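Local coordinates for ribosome biogenesis GTPase A (Thermotoga maritima, PDB 3CNL), which binds GTP as a circularly permuted GTPase and probably acts in a late step of 50S ribosomal subunit assembly, at residues A[66-69]-A[70-74]; A[83-86]-A[87-91]; A[226-229]-A[230-234]. All coordinates share one frame; numbering follows the deposited sequence.

Contact 1 of 3, residues A[66-69]-A[70-74]; sequences KWVE and FFKKQ
Trp-67 and Phe-70 are brought together by different first torsions: CG of Trp-67 lies anti to its carbonyl carbon (chi1 -80°), whereas CG of Phe-70 lies anti to its backbone N (chi1 179°). The two side chains then run side by side, and the edge of the six-membered indole ring is turned toward the face of Phe-70, offset from its centre, with planes at 81° and CZ3 of Trp-67 3.9 Å from CD2 of Phe-70. Phe-71 meets the same benzo ring differently. Its plane is near parallel to the indole but slid along it, so overlap is slight, and the touch is made by CE2 of Phe-71, 3.7 Å from CE3 of Trp-67. The indole N-H is bonded to the backbone oxygen of Glu-246, which is likely to limit the rotation of the ring. On another side of the helix, CG1 of Val-68 packs alongside CG of Lys-72 at 3.9 Å. Glu-69 and Lys-73 are linked through one water, which donates to OE1 of Glu-69 at 2.7 Å and accepts from NZ of Lys-73 at 3.0 Å. Four i to i+4 backbone bonds, among them Lys-72 N to Val-68 O at 2.9 Å, hold the turns. The pattern is that of an amphipathic helix in a beta-alpha-beta unit: Trp-67 and Phe-71 pack on strand 48-54, Phe-71 also reaches strand 78-80, and Phe-35 extends the aromatic cluster.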
ATOM      1  N   LYS A  66       1.088 -16.840   2.036  1.00 28.54           N
ATOM      2  CA  LYS A  66       0.925 -16.963   3.489  1.00 28.17           C
ATOM      3  C   LYS A  66      -0.008 -15.908   4.065  1.00 27.59           C
ATOM      4  O   LYS A  66      -0.716 -16.152   5.054  1.00 26.71           O
ATOM      5  CB  LYS A  66       2.280 -16.891   4.210  1.00 29.34           C
ATOM      6  CG  LYS A  66       3.112 -18.187   4.168  1.00 29.98           C
ATOM      7  CD  LYS A  66       2.600 -19.229   5.182  1.00 33.19           C
ATOM      8  CE  LYS A  66       3.559 -20.451   5.339  1.00 31.91           C
ATOM      9  NZ  LYS A  66       2.885 -21.574   6.082  1.00 32.78           N
ATOM     10  N   TRP A  67       0.020 -14.711   3.482  1.00 26.66           N
ATOM     11  CA  TRP A  67      -0.915 -13.668   3.901  1.00 25.84           C
ATOM     12  C   TRP A  67      -2.354 -14.041   3.554  1.00 26.01           C
ATOM     13  O   TRP A  67      -3.255 -13.867   4.383  1.00 25.60           O
ATOM     14  CB  TRP A  67      -0.517 -12.293   3.330  1.00 24.42           C
ATOM     15  CG  TRP A  67       0.576 -11.656   4.119  1.00 23.20           C
ATOM     16  CD1 TRP A  67       1.852 -11.415   3.704  1.00 22.84           C
ATOM     17  CD2 TRP A  67       0.498 -11.192   5.477  1.00 22.94           C
ATOM     18  NE1 TRP A  67       2.573 -10.818   4.716  1.00 23.61           N
ATOM     19  CE2 TRP A  67       1.763 -10.664   5.811  1.00 23.17           C
ATOM     20  CE3 TRP A  67      -0.529 -11.148   6.436  1.00 23.23           C
ATOM     21  CZ2 TRP A  67       2.041 -10.127   7.072  1.00 23.72           C
ATOM     22  CZ3 TRP A  67      -0.265 -10.603   7.672  1.00 23.44           C
ATOM     23  CH2 TRP A  67       1.021 -10.096   7.986  1.00 23.28           C
ATOM     24  N   VAL A  68      -2.581 -14.557   2.350  1.00 26.72           N
ATOM     25  CA  VAL A  68      -3.936 -15.006   1.965  1.00 28.16           C
ATOM     26  C   VAL A  68      -4.461 -16.007   2.986  1.00 29.20           C
ATOM     27  O   VAL A  68      -5.577 -15.861   3.465  1.00 29.22           O
ATOM     28  CB  VAL A  68      -4.009 -15.607   0.531  1.00 28.30           C
ATOM     29  CG1 VAL A  68      -5.436 -16.063   0.193  1.00 28.06           C
ATOM     30  CG2 VAL A  68      -3.546 -14.578  -0.504  1.00 28.55           C
ATOM     31  N   GLU A  69      -3.637 -16.998   3.332  1.00 30.66           N
ATOM     32  CA  GLU A  69      -4.015 -18.069   4.271  1.00 31.94           C
ATOM     33  C   GLU A  69      -4.323 -17.540   5.639  1.00 32.33           C
ATOM     34  O   GLU A  69      -5.306 -17.945   6.264  1.00 32.86           O
ATOM     35  CB  GLU A  69      -2.883 -19.071   4.398  1.00 32.73           C
ATOM     36  CG  GLU A  69      -2.512 -19.644   3.078  1.00 35.64           C
ATOM     37  CD  GLU A  69      -1.891 -20.991   3.182  1.00 37.85           C
ATOM     38  OE1 GLU A  69      -1.889 -21.568   4.294  1.00 42.32           O
ATOM     39  OE2 GLU A  69      -1.407 -21.464   2.134  1.00 42.43           O
ATOM     40  N   PHE A  70      -3.463 -16.630   6.101  1.00 32.14           N
ATOM     41  CA  PHE A  70      -3.664 -15.927   7.349  1.00 32.21           C
ATOM     42  C   PHE A  70      -5.032 -15.236   7.407  1.00 32.29           C
ATOM     43  O   PHE A  70      -5.730 -15.356   8.412  1.00 32.08           O
ATOM     44  CB  PHE A  70      -2.530 -14.908   7.575  1.00 32.10           C
ATOM     45  CG  PHE A  70      -2.680 -14.109   8.846  1.00 32.56           C
ATOM     46  CD1 PHE A  70      -2.256 -14.637  10.056  1.00 33.22           C
ATOM     47  CD2 PHE A  70      -3.243 -12.837   8.826  1.00 31.61           C
ATOM     48  CE1 PHE A  70      -2.388 -13.913  11.238  1.00 31.99           C
ATOM     49  CE2 PHE A  70      -3.376 -12.101   9.998  1.00 32.00           C
ATOM     50  CZ  PHE A  70      -2.952 -12.650  11.210  1.00 32.12           C
ATOM     51  N   PHE A  71      -5.396 -14.483   6.362  1.00 32.03           N
ATOM     52  CA  PHE A  71      -6.671 -13.757   6.386  1.00 32.09           C
ATOM     53  C   PHE A  71      -7.863 -14.699   6.239  1.00 32.95           C
ATOM     54  O   PHE A  71      -8.870 -14.532   6.936  1.00 33.26           O
ATOM     55  CB  PHE A  71      -6.701 -12.613   5.360  1.00 31.40           C
ATOM     56  CG  PHE A  71      -5.760 -11.485   5.701  1.00 29.59           C
ATOM     57  CD1 PHE A  71      -5.888 -10.800   6.895  1.00 28.60           C
ATOM     58  CD2 PHE A  71      -4.729 -11.139   4.844  1.00 28.27           C
ATOM     59  CE1 PHE A  71      -5.012  -9.770   7.220  1.00 29.28           C
ATOM     60  CE2 PHE A  71      -3.852 -10.105   5.163  1.00 27.92           C
ATOM     61  CZ  PHE A  71      -3.992  -9.430   6.349  1.00 29.20           C
ATOM     62  N   LYS A  72      -7.742 -15.696   5.359  1.00 33.65           N
ATOM     63  CA  LYS A  72      -8.780 -16.747   5.237  1.00 34.80           C
ATOM     64  C   LYS A  72      -9.034 -17.434   6.591  1.00 35.12           C
ATOM     65  O   LYS A  72     -10.176 -17.647   6.986  1.00 34.88           O
ATOM     66  CB  LYS A  72      -8.431 -17.770   4.139  1.00 34.79           C
ATOM     67  CG  LYS A  72      -8.188 -17.153   2.760  1.00 36.64           C
ATOM     68  CD  LYS A  72      -8.601 -18.023   1.575  1.00 38.41           C
ATOM     69  CE  LYS A  72      -8.193 -19.484   1.727  1.00 41.15           C
ATOM     70  NZ  LYS A  72      -9.009 -20.386   0.841  1.00 43.09           N
ATOM     71  N   LYS A  73      -7.966 -17.724   7.324  1.00 36.14           N
ATOM     72  CA  LYS A  73      -8.091 -18.324   8.647  1.00 36.84           C
ATOM     73  C   LYS A  73      -8.734 -17.410   9.679  1.00 37.58           C
ATOM     74  O   LYS A  73      -9.372 -17.896  10.605  1.00 37.75           O
ATOM     75  CB  LYS A  73      -6.746 -18.858   9.145  1.00 37.50           C
ATOM     76  CG  LYS A  73      -6.324 -20.154   8.451  1.00 37.53           C
ATOM     77  CD  LYS A  73      -5.146 -20.830   9.169  1.00 40.52           C
ATOM     78  CE  LYS A  73      -3.819 -20.222   8.746  1.00 39.99           C
ATOM     79  NZ  LYS A  73      -2.636 -20.865   9.404  1.00 44.64           N
ATOM     80  N   GLN A  74      -8.596 -16.094   9.514  1.00 38.04           N
ATOM     81  CA  GLN A  74      -9.321 -15.138  10.363  1.00 38.18           C
ATOM     82  C   GLN A  74     -10.796 -14.985   9.959  1.00 37.73           C
ATOM     83  O   GLN A  74     -11.538 -14.211  10.578  1.00 38.30           O
ATOM     84  CB  GLN A  74      -8.646 -13.756  10.347  1.00 38.92           C
ATOM     85  CG  GLN A  74      -7.224 -13.717  10.880  1.00 41.70           C
ATOM     86  CD  GLN A  74      -6.858 -12.355  11.405  1.00 44.17           C
ATOM     87  OE1 GLN A  74      -6.495 -12.212  12.579  1.00 47.85           O
ATOM     88  NE2 GLN A  74      -6.963 -11.328  10.549  1.00 46.34           N
TER
HETATM   89  O   HOH W   1      -2.349 -22.357   6.814  1.00 50.51           O

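Contact 2 of 3, residues A[83-86]-A[87-91]; sequences KGEP and RKVLL. With GNP (phosphoaminophosphonic acid-guanylate ester), chain B.
This is a local helix-start contact, in which Glu-85 and Pro-86 pack against the first turn of helix 87-94, at the end of the loop that follows strand 78-80 and carries Lys-83 to the guanine nucleotide. Pro-86 occupies the N-cap position. Its carbonyl oxygen accepts the amide of Leu-90 at 3.1 Å, with an N-H...O angle of 166°, and more weakly the N of Val-89, so the helical bonding begins at the proline itself. The pyrrolidine ring lies alongside Val-89, its CD 3.8 Å from CG2 of Val-89, while its CB is pressed by CD of Lys-88 at 3.4 Å, tighter than usual van der Waals contact. The other methyl of Val-89 is used by Glu-85. With CG anti to the backbone N (chi1 178°) and the chain extended beyond it, Glu-85 crosses Val-89 at about a right angle and sets its CD 3.6 Å from CG1 of Val-89. The carboxylate is held at both oxygens: OE1 forms a salt bridge with Lys-93, one turn beyond Val-89 on the same helix, and OE2 is hydrogen-bonded to Thr-81. At the loop's other end, the backbone N of Lys-83 donates to O6 of the guanine at 2.6 Å, and the aliphatic chain of Lys-83 lies over one face of the purine, CD 3.7 Å from C4 of the nucleotide. The placing of the lysine tip at the ribose is doubtful. Chemically, the contact divides its work: a backbone amide donates to the guanine carbonyl, while the carboxylate braces the loop internally through Thr-81 and joins it to the helix through Lys-93, with the Pro-86 carbonyl starting the helical bonds.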
ATOM      1  N   LYS A  83      -1.850  -4.264 -10.933  1.00 30.06           N
ATOM      2  CA  LYS A  83      -2.085  -3.303 -12.022  1.00 31.74           C
ATOM      3  C   LYS A  83      -2.402  -3.975 -13.361  1.00 32.48           C
ATOM      4  O   LYS A  83      -3.282  -3.536 -14.112  1.00 32.46           O
ATOM      5  CB  LYS A  83      -0.765  -2.552 -12.204  1.00 31.96           C
ATOM      6  CG  LYS A  83      -0.817  -1.095 -12.471  1.00 33.45           C
ATOM      7  CD  LYS A  83       0.615  -0.592 -12.628  1.00 35.04           C
ATOM      8  CE  LYS A  83       0.709   0.916 -12.529  1.00 37.38           C
ATOM      9  NZ  LYS A  83       2.133   1.406 -12.704  1.00 39.43           N
ATOM     10  N   GLY A  84      -1.644  -5.029 -13.660  1.00 33.29           N
ATOM     11  CA  GLY A  84      -1.657  -5.653 -14.983  1.00 34.14           C
ATOM     12  C   GLY A  84      -2.635  -6.796 -15.152  1.00 34.39           C
ATOM     13  O   GLY A  84      -2.709  -7.398 -16.229  1.00 34.86           O
ATOM     14  N   GLU A  85      -3.369  -7.101 -14.085  1.00 34.22           N
ATOM     15  CA  GLU A  85      -4.393  -8.142 -14.107  1.00 34.39           C
ATOM     16  C   GLU A  85      -5.672  -7.611 -14.754  1.00 34.38           C
ATOM     17  O   GLU A  85      -6.124  -6.533 -14.403  1.00 34.58           O
ATOM     18  CB  GLU A  85      -4.662  -8.620 -12.684  1.00 34.63           C
ATOM     19  CG  GLU A  85      -5.739  -9.653 -12.571  1.00 35.63           C
ATOM     20  CD  GLU A  85      -5.918 -10.141 -11.169  1.00 37.57           C
ATOM     21  OE1 GLU A  85      -5.191 -11.080 -10.786  1.00 38.53           O
ATOM     22  OE2 GLU A  85      -6.795  -9.591 -10.457  1.00 37.63           O
ATOM     23  N   PRO A  86      -6.259  -8.363 -15.710  1.00 34.58           N
ATOM     24  CA  PRO A  86      -7.405  -7.865 -16.494  1.00 34.57           C
ATOM     25  C   PRO A  86      -8.610  -7.433 -15.649  1.00 34.06           C
ATOM     26  O   PRO A  86      -8.880  -8.039 -14.620  1.00 33.88           O
ATOM     27  CB  PRO A  86      -7.791  -9.075 -17.357  1.00 34.60           C
ATOM     28  CG  PRO A  86      -6.569  -9.903 -17.434  1.00 35.09           C
ATOM     29  CD  PRO A  86      -5.884  -9.735 -16.106  1.00 34.42           C
ATOM     30  N   ARG A  87      -9.309  -6.390 -16.096  1.00 34.10           N
ATOM     31  CA  ARG A  87     -10.554  -5.907 -15.467  1.00 34.22           C
ATOM     32  C   ARG A  87     -11.541  -7.042 -15.155  1.00 34.27           C
ATOM     33  O   ARG A  87     -12.119  -7.106 -14.073  1.00 34.66           O
ATOM     34  CB  ARG A  87     -11.217  -4.855 -16.363  1.00 34.38           C
ATOM     35  CG  ARG A  87     -12.442  -4.174 -15.745  1.00 34.39           C
ATOM     36  CD  ARG A  87     -13.064  -3.145 -16.677  1.00 34.17           C
ATOM     37  NE  ARG A  87     -14.235  -2.500 -16.068  1.00 34.46           N
ATOM     38  CZ  ARG A  87     -15.472  -2.997 -16.080  1.00 35.55           C
ATOM     39  NH1 ARG A  87     -15.736  -4.179 -16.658  1.00 36.30           N
ATOM     40  NH2 ARG A  87     -16.450  -2.323 -15.499  1.00 34.64           N
ATOM     41  N   LYS A  88     -11.687  -7.959 -16.100  1.00 34.41           N
ATOM     42  CA  LYS A  88     -12.597  -9.096 -15.987  1.00 34.22           C
ATOM     43  C   LYS A  88     -12.254 -10.032 -14.830  1.00 33.20           C
ATOM     44  O   LYS A  88     -13.152 -10.560 -14.151  1.00 32.23           O
ATOM     45  CB  LYS A  88     -12.599  -9.898 -17.303  1.00 34.73           C
ATOM     46  CG  LYS A  88     -12.373  -9.063 -18.571  1.00 37.30           C
ATOM     47  CD  LYS A  88     -10.890  -8.700 -18.759  1.00 39.13           C
ATOM     48  CE  LYS A  88     -10.676  -7.694 -19.866  1.00 41.57           C
ATOM     49  NZ  LYS A  88     -10.988  -6.318 -19.392  1.00 41.85           N
ATOM     50  N   VAL A  89     -10.952 -10.254 -14.631  1.00 32.70           N
ATOM     51  CA  VAL A  89     -10.441 -11.139 -13.572  1.00 32.61           C
ATOM     52  C   VAL A  89     -10.635 -10.485 -12.194  1.00 31.94           C
ATOM     53  O   VAL A  89     -11.000 -11.152 -11.222  1.00 31.58           O
ATOM     54  CB  VAL A  89      -8.926 -11.439 -13.763  1.00 32.97           C
ATOM     55  CG1 VAL A  89      -8.383 -12.270 -12.604  1.00 33.58           C
ATOM     56  CG2 VAL A  89      -8.658 -12.115 -15.109  1.00 33.88           C
ATOM     57  N   LEU A  90     -10.371  -9.183 -12.128  1.00 31.55           N
ATOM     58  CA  LEU A  90     -10.567  -8.404 -10.895  1.00 31.26           C
ATOM     59  C   LEU A  90     -12.020  -8.459 -10.451  1.00 31.07           C
ATOM     60  O   LEU A  90     -12.307  -8.730  -9.308  1.00 30.79           O
ATOM     61  CB  LEU A  90     -10.182  -6.942 -11.116  1.00 30.76           C
ATOM     62  CG  LEU A  90      -9.538  -6.127  -9.987  1.00 31.05           C
ATOM     63  CD1 LEU A  90      -9.841  -4.652 -10.188  1.00 29.25           C
ATOM     64  CD2 LEU A  90      -9.881  -6.588  -8.568  1.00 27.89           C
ATOM     65  N   LEU A  91     -12.936  -8.190 -11.372  1.00 32.08           N
ATOM     66  CA  LEU A  91     -14.355  -8.112 -11.042  1.00 32.13           C
ATOM     67  C   LEU A  91     -14.883  -9.461 -10.600  1.00 32.56           C
ATOM     68  O   LEU A  91     -15.723  -9.550  -9.702  1.00 32.46           O
ATOM     69  CB  LEU A  91     -15.149  -7.597 -12.240  1.00 32.69           C
ATOM     70  CG  LEU A  91     -15.017  -6.118 -12.569  1.00 32.56           C
ATOM     71  CD1 LEU A  91     -15.816  -5.855 -13.790  1.00 32.88           C
ATOM     72  CD2 LEU A  91     -15.527  -5.282 -11.395  1.00 32.45           C
TER
HETATM   73  PG  GNP B 501      -2.733   8.036  -3.238  1.00 38.27           P
HETATM   74  O1G GNP B 501      -3.968   7.810  -2.398  1.00 36.49           O
HETATM   75  O2G GNP B 501      -1.489   8.233  -2.391  1.00 40.18           O
HETATM   76  O3G GNP B 501      -3.020   9.165  -4.221  1.00 37.74           O
HETATM   77  N3B GNP B 501      -2.307   6.892  -4.249  1.00 32.88           N
HETATM   78  PB  GNP B 501      -3.161   5.673  -4.771  1.00 30.22           P
HETATM   79  O1B GNP B 501      -3.515   4.771  -3.635  1.00 23.61           O
HETATM   80  O2B GNP B 501      -4.307   6.213  -5.561  1.00 28.79           O
HETATM   81  O3A GNP B 501      -2.211   4.910  -5.716  1.00 26.57           O
HETATM   82  PA  GNP B 501      -1.994   5.048  -7.255  1.00 27.21           P
HETATM   83  O1A GNP B 501      -2.988   4.252  -7.994  1.00 24.68           O
HETATM   84  O2A GNP B 501      -1.825   6.448  -7.676  1.00 27.42           O
HETATM   85  O5' GNP B 501      -0.645   4.302  -7.472  1.00 26.29           O
HETATM   86  C5' GNP B 501       0.560   4.667  -6.783  1.00 26.42           C
HETATM   87  C4' GNP B 501       1.740   4.099  -7.563  1.00 27.52           C
HETATM   88  O4' GNP B 501       1.727   2.642  -7.562  1.00 26.59           O
HETATM   89  C3' GNP B 501       1.817   4.472  -9.034  1.00 28.88           C
HETATM   90  O3' GNP B 501       3.186   4.621  -9.382  1.00 31.11           O
HETATM   91  C2' GNP B 501       1.231   3.247  -9.717  1.00 27.88           C
HETATM   92  O2' GNP B 501       1.700   3.146 -11.041  1.00 29.64           O
HETATM   93  C1' GNP B 501       1.788   2.112  -8.866  1.00 25.30           C
HETATM   94  N9  GNP B 501       0.966   0.905  -8.831  1.00 24.60           N
HETATM   95  C8  GNP B 501      -0.396   0.851  -8.614  1.00 24.13           C
HETATM   96  N7  GNP B 501      -0.860  -0.376  -8.604  1.00 26.19           N
HETATM   97  C5  GNP B 501       0.281  -1.173  -8.842  1.00 24.81           C
HETATM   98  C6  GNP B 501       0.435  -2.583  -8.942  1.00 25.13           C
HETATM   99  O6  GNP B 501      -0.439  -3.464  -8.853  1.00 22.83           O
HETATM  100  N1  GNP B 501       1.771  -2.960  -9.170  1.00 24.53           N
HETATM  101  C2  GNP B 501       2.833  -2.078  -9.288  1.00 25.12           C
HETATM  102  N2  GNP B 501       4.055  -2.606  -9.511  1.00 26.03           N
HETATM  103  N3  GNP B 501       2.709  -0.766  -9.186  1.00 23.51           N
HETATM  104  C4  GNP B 501       1.411  -0.388  -8.972  1.00 24.38           C

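Contact 3 of 3, residues A[226-229]-A[230-234]; sequences RALM and LFFTE
Residues 226-234 form regular alpha-helix, with i to i+4 bonds such as Phe-232 N to Leu-228 O at 3.0 Å (N-H...O angle 170°) and Phe-231 N to Ala-227 O at 2.7 Å. Leu-228 and Phe-232, one turn apart, point the same way and lie side by side, CD2 of Leu-228 touching CE2 of Phe-232 at 3.8 Å. Both have CG anti to the carbonyl carbon, Phe-232 with chi1 -69°, and this placing of the ring puts CD2 of Phe-232 3.1 Å from the backbone O of Leu-228. Phe-231 comes over one face of the Phe-232 ring, its CD2 above the centre of that ring, while CZ of Phe-232 lies in plane at the edge of Phe-231. The cluster extends into the helices around it: Phe-232 packs on Phe-185 and Ala-188 of helix 182-196 and on Leu-169 and Leu-170 of helix 162-170, and Phe-231 makes edge-to-face pairs with Phe-192, Phe-205 and Phe-206. Replacing Phe-232 by an alanine would probably leave Leu-228 CD2 without its ring partner, take away the ring face beneath Phe-231 CD2, and open a gap toward helices 162-170 and 182-196. One turn after Met-229, Thr-233 turns its hydroxyl back along the helix, and OG1 donates to Met-229 O at 2.7 Å. The amide N of Thr-233 reaches the same oxygen at 3.1 Å from the opposite face of the carbonyl plane. The chemistry is thus of two kinds: the phenylalanines bind the helix to its neighbours by apolar and ring contacts, whereas the threonine hydroxyl gives its proton to the helix's own backbone, joining the amide of the same residue, so that two bonds hold the Met-229 oxygen.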
ATOM      1  N   ARG A 226      19.407  12.500  -0.359  1.00 33.35           N
ATOM      2  CA  ARG A 226      18.879  12.245  -1.692  1.00 33.03           C
ATOM      3  C   ARG A 226      18.972  10.774  -2.094  1.00 30.66           C
ATOM      4  O   ARG A 226      18.114  10.274  -2.818  1.00 29.53           O
ATOM      5  CB  ARG A 226      19.627  13.096  -2.726  1.00 32.83           C
ATOM      6  CG  ARG A 226      19.123  14.532  -2.872  1.00 35.08           C
ATOM      7  CD  ARG A 226      19.850  15.231  -4.033  1.00 35.18           C
ATOM      8  NE  ARG A 226      19.370  14.746  -5.328  1.00 42.90           N
ATOM      9  CZ  ARG A 226      20.008  14.911  -6.483  1.00 41.96           C
ATOM     10  NH1 ARG A 226      21.183  15.538  -6.528  1.00 45.00           N
ATOM     11  NH2 ARG A 226      19.476  14.424  -7.597  1.00 47.06           N
ATOM     12  N   ALA A 227      20.030  10.092  -1.648  1.00 28.74           N
ATOM     13  CA  ALA A 227      20.141   8.652  -1.848  1.00 27.52           C
ATOM     14  C   ALA A 227      18.986   7.924  -1.158  1.00 26.28           C
ATOM     15  O   ALA A 227      18.383   7.024  -1.737  1.00 24.50           O
ATOM     16  CB  ALA A 227      21.489   8.122  -1.335  1.00 27.70           C
ATOM     17  N   LEU A 228      18.696   8.323   0.077  1.00 26.25           N
ATOM     18  CA  LEU A 228      17.579   7.746   0.831  1.00 26.53           C
ATOM     19  C   LEU A 228      16.246   7.955   0.125  1.00 26.93           C
ATOM     20  O   LEU A 228      15.490   7.012  -0.056  1.00 26.57           O
ATOM     21  CB  LEU A 228      17.508   8.306   2.255  1.00 26.46           C
ATOM     22  CG  LEU A 228      18.633   7.961   3.234  1.00 26.60           C
ATOM     23  CD1 LEU A 228      18.707   8.994   4.353  1.00 28.35           C
ATOM     24  CD2 LEU A 228      18.475   6.554   3.802  1.00 28.49           C
ATOM     25  N   MET A 229      15.944   9.194  -0.244  1.00 27.77           N
ATOM     26  CA  MET A 229      14.716   9.498  -0.989  1.00 29.12           C
ATOM     27  C   MET A 229      14.574   8.630  -2.235  1.00 28.03           C
ATOM     28  O   MET A 229      13.544   7.995  -2.445  1.00 28.08           O
ATOM     29  CB  MET A 229      14.704  10.984  -1.383  1.00 32.77           C
ATOM     30  CG  MET A 229      13.700  11.361  -2.472  1.00 33.16           C
ATOM     31  SD  MET A 229      12.014  11.415  -1.828  1.00 48.49           S
ATOM     32  CE  MET A 229      11.173  12.444  -3.044  1.00 34.93           C
ATOM     33  N   LEU A 230      15.616   8.606  -3.061  1.00 27.92           N
ATOM     34  CA  LEU A 230      15.608   7.850  -4.308  1.00 27.09           C
ATOM     35  C   LEU A 230      15.579   6.349  -4.070  1.00 26.46           C
ATOM     36  O   LEU A 230      14.873   5.622  -4.770  1.00 25.99           O
ATOM     37  CB  LEU A 230      16.826   8.236  -5.142  1.00 27.54           C
ATOM     38  CG  LEU A 230      17.170   7.582  -6.487  1.00 28.66           C
ATOM     39  CD1 LEU A 230      16.029   7.612  -7.500  1.00 30.74           C
ATOM     40  CD2 LEU A 230      18.409   8.294  -7.055  1.00 28.77           C
ATOM     41  N   PHE A 231      16.358   5.875  -3.096  1.00 25.53           N
ATOM     42  CA  PHE A 231      16.390   4.432  -2.819  1.00 24.78           C
ATOM     43  C   PHE A 231      14.995   3.932  -2.452  1.00 24.48           C
ATOM     44  O   PHE A 231      14.492   2.963  -3.045  1.00 24.01           O
ATOM     45  CB  PHE A 231      17.414   4.073  -1.722  1.00 24.34           C
ATOM     46  CG  PHE A 231      17.352   2.632  -1.301  1.00 23.69           C
ATOM     47  CD1 PHE A 231      17.795   1.630  -2.146  1.00 24.00           C
ATOM     48  CD2 PHE A 231      16.792   2.277  -0.085  1.00 24.83           C
ATOM     49  CE1 PHE A 231      17.692   0.294  -1.772  1.00 26.66           C
ATOM     50  CE2 PHE A 231      16.711   0.924   0.306  1.00 24.41           C
ATOM     51  CZ  PHE A 231      17.153  -0.044  -0.532  1.00 23.81           C
ATOM     52  N   PHE A 232      14.367   4.603  -1.496  1.00 24.60           N
ATOM     53  CA  PHE A 232      13.068   4.154  -0.988  1.00 25.48           C
ATOM     54  C   PHE A 232      11.942   4.357  -1.978  1.00 25.65           C
ATOM     55  O   PHE A 232      10.970   3.601  -1.983  1.00 25.84           O
ATOM     56  CB  PHE A 232      12.754   4.748   0.403  1.00 25.59           C
ATOM     57  CG  PHE A 232      13.636   4.201   1.480  1.00 26.66           C
ATOM     58  CD1 PHE A 232      13.579   2.858   1.821  1.00 27.42           C
ATOM     59  CD2 PHE A 232      14.567   5.017   2.138  1.00 28.77           C
ATOM     60  CE1 PHE A 232      14.442   2.328   2.799  1.00 28.70           C
ATOM     61  CE2 PHE A 232      15.417   4.494   3.111  1.00 26.83           C
ATOM     62  CZ  PHE A 232      15.352   3.157   3.444  1.00 26.58           C
ATOM     63  N   THR A 233      12.107   5.331  -2.860  1.00 26.36           N
ATOM     64  CA  THR A 233      11.182   5.529  -3.977  1.00 27.31           C
ATOM     65  C   THR A 233      11.310   4.344  -4.903  1.00 26.83           C
ATOM     66  O   THR A 233      10.310   3.759  -5.302  1.00 27.56           O
ATOM     67  CB  THR A 233      11.491   6.835  -4.722  1.00 27.56           C
ATOM     68  OG1 THR A 233      11.207   7.920  -3.835  1.00 28.95           O
ATOM     69  CG2 THR A 233      10.631   6.973  -5.987  1.00 28.13           C
ATOM     70  N   GLU A 234      12.543   3.962  -5.221  1.00 26.16           N
ATOM     71  CA  GLU A 234      12.781   2.762  -5.996  1.00 25.58           C
ATOM     72  C   GLU A 234      12.278   1.459  -5.346  1.00 24.58           C
ATOM     73  O   GLU A 234      11.683   0.615  -6.022  1.00 24.50           O
ATOM     74  CB  GLU A 234      14.268   2.649  -6.347  1.00 27.06           C
ATOM     75  CG  GLU A 234      14.671   3.622  -7.455  1.00 28.20           C
ATOM     76  CD  GLU A 234      16.070   3.399  -7.957  1.00 32.21           C
ATOM     77  OE1 GLU A 234      16.426   4.024  -8.977  1.00 35.28           O
ATOM     78  OE2 GLU A 234      16.820   2.615  -7.340  1.00 33.27           O
TER

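Overall arrangement
The three local contacts follow one another along the chain without touching. Contacts 1 and 2 both fall within the CP-type G range, with centres 22 Å apart and nearest atoms about 11 Å apart; strand 78-80 connects them, since helix 61-73 precedes it in the chain and the loop of contact 2 leaves it. Contact 2 alone meets the nucleotide directly, at the guanine. Contact 3 lies on the opposite side of the chain's centre from contact 1, 32 Å between centres, in a helical region. The side chain of Thr-233 comes to about 9 Å from the bound nucleotide, near it but not touching; contacts 2 and 3 are 30 Å apart by centres and about 11 Å at their nearest atoms.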